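Local structure of conk-C1 (Conus cocceus, 6YHT) at residues L2-C6 and Q53-L57. The protein probably blocks potassium channels, as a cone snail venom toxin built on the Kunitz-type protease inhibitor fold. Residues are numbered along the deposited sequence.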
loop_
_atom_site.group_PDB
_atom_site.type_symbol
_atom_site.label_atom_id
_atom_site.label_comp_id
_atom_site.label_asym_id
_atom_site.label_seq_id
_atom_site.Cartn_x
_atom_site.Cartn_y
_atom_site.Cartn_z
ATOM N N LEU A 2 11.419 -9.930 -5.955
ATOM C CA LEU A 2 10.271 -9.235 -5.368
ATOM C C LEU A 2 9.171 -8.981 -6.387
ATOM O O LEU A 2 9.450 -8.565 -7.503
ATOM C CB LEU A 2 10.694 -7.903 -4.759
ATOM C CG LEU A 2 11.410 -7.906 -3.412
ATOM C CD1 LEU A 2 11.813 -6.489 -3.046
ATOM C CD2 LEU A 2 10.546 -8.529 -2.332
ATOM N N PRO A 3 7.922 -9.213 -5.991
ATOM C CA PRO A 3 6.792 -8.969 -6.899
ATOM C C PRO A 3 6.731 -7.514 -7.347
ATOM O O PRO A 3 7.002 -6.595 -6.573
ATOM C CB PRO A 3 5.571 -9.327 -6.045
ATOM C CG PRO A 3 6.092 -10.185 -4.957
ATOM C CD PRO A 3 7.482 -9.710 -4.679
ATOM N N SER A 4 6.316 -7.306 -8.599
ATOM C CA SER A 4 6.338 -5.974 -9.195
ATOM C C SER A 4 5.386 -4.997 -8.512
ATOM O O SER A 4 5.577 -3.785 -8.633
ATOM C CB SER A 4 6.007 -6.061 -10.685
ATOM O OG SER A 4 4.628 -6.320 -10.873
ATOM N N LEU A 5 4.373 -5.487 -7.802
ATOM C CA LEU A 5 3.489 -4.579 -7.085
ATOM C C LEU A 5 4.217 -3.868 -5.955
ATOM O O LEU A 5 3.819 -2.768 -5.569
ATOM C CB LEU A 5 2.281 -5.334 -6.532
ATOM C CG LEU A 5 2.508 -6.307 -5.370
ATOM C CD1 LEU A 5 2.249 -5.638 -4.026
ATOM C CD2 LEU A 5 1.606 -7.527 -5.532
ATOM N N CYS A 6 5.264 -4.486 -5.402
ATOM C CA CYS A 6 6.027 -3.847 -4.340
ATOM C C CYS A 6 6.689 -2.548 -4.780
ATOM O O CYS A 6 7.044 -1.741 -3.918
ATOM C CB CYS A 6 7.094 -4.787 -3.816
ATOM S SG CYS A 6 6.496 -6.318 -3.153
ATOM N N GLN A 53 4.425 -6.925 4.866
ATOM C CA GLN A 53 5.746 -7.451 5.178
ATOM C C GLN A 53 5.946 -8.836 4.614
ATOM O O GLN A 53 7.051 -9.169 4.177
ATOM C CB GLN A 53 5.961 -7.482 6.681
ATOM C CG GLN A 53 5.725 -6.149 7.290
ATOM C CD GLN A 53 6.218 -6.082 8.695
ATOM O OE1 GLN A 53 5.821 -6.889 9.535
ATOM N NE2 GLN A 53 7.110 -5.125 8.966
ATOM N N HIS A 54 4.896 -9.651 4.603
ATOM C CA HIS A 54 5.032 -11.004 4.087
ATOM C C HIS A 54 5.153 -11.028 2.571
ATOM O O HIS A 54 5.780 -11.937 2.022
ATOM C CB HIS A 54 3.843 -11.851 4.535
ATOM C CG HIS A 54 4.037 -13.313 4.322
ATOM N ND1 HIS A 54 4.883 -14.073 5.100
ATOM C CD2 HIS A 54 3.488 -14.161 3.422
ATOM C CE1 HIS A 54 4.847 -15.328 4.685
ATOM N NE2 HIS A 54 4.008 -15.405 3.672
ATOM N N THR A 55 4.571 -10.052 1.877
ATOM C CA THR A 55 4.623 -10.022 0.417
ATOM C C THR A 55 5.903 -9.383 -0.109
ATOM O O THR A 55 6.483 -9.856 -1.090
ATOM C CB THR A 55 3.416 -9.262 -0.129
ATOM O OG1 THR A 55 2.223 -9.847 0.391
ATOM C CG2 THR A 55 3.376 -9.311 -1.635
ATOM N N CYS A 56 6.370 -8.316 0.527
ATOM C CA CYS A 56 7.468 -7.530 -0.015
ATOM C C CYS A 56 8.725 -7.612 0.840
ATOM O O CYS A 56 9.730 -6.975 0.516
ATOM C CB CYS A 56 7.012 -6.082 -0.195
ATOM S SG CYS A 56 5.659 -5.891 -1.380
ATOM N N LEU A 57 8.709 -8.406 1.897
ATOM C CA LEU A 57 9.926 -8.691 2.654
ATOM C C LEU A 57 10.069 -10.215 2.808
ATOM O O LEU A 57 9.738 -10.980 1.885
ATOM C CB LEU A 57 9.909 -7.977 4.020
ATOM C CG LEU A 57 9.823 -6.443 3.981
ATOM C CD1 LEU A 57 9.635 -5.855 5.356
ATOM C CD2 LEU A 57 11.065 -5.850 3.343
#
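Leu5 lays its CD1 methyl 4.3 Å from Cys56 SG, beside the disulfide that joins this sulfur to Cys6 SG at 2.0 Å. Both half-cystines take the m rotamer, and with a chi3 of -91° the bridge is a left-handed disulfide of nearly ideal torsion. In Kunitz domains, the bond between the first and last cysteines ties the N-terminal 3-10 turn to the C-terminal helix, here 49-56, and Cys6–Cys56 is that link. Tyr24 of strand 19-25 touches both cysteines, setting the bridge against the hairpin. No hydrogen bond joins the two segments; instead each secures its own backbone, Cys6 N donating to Pro3 O (3.0 Å) and Leu57 N to Gln53 O (2.9 Å). Toward the exposed chain ends, apolar groups meet carbonyls of the helix's last turn, with Leu2 CD2 3.3 Å from Cys56 O and Pro3 CD 3.7 Å from Thr55 O. Thr55 CG2 lies 4.4 Å from Pro3 CG, while its OG1 hydrogen-bonds back to Asp51 O within the helix.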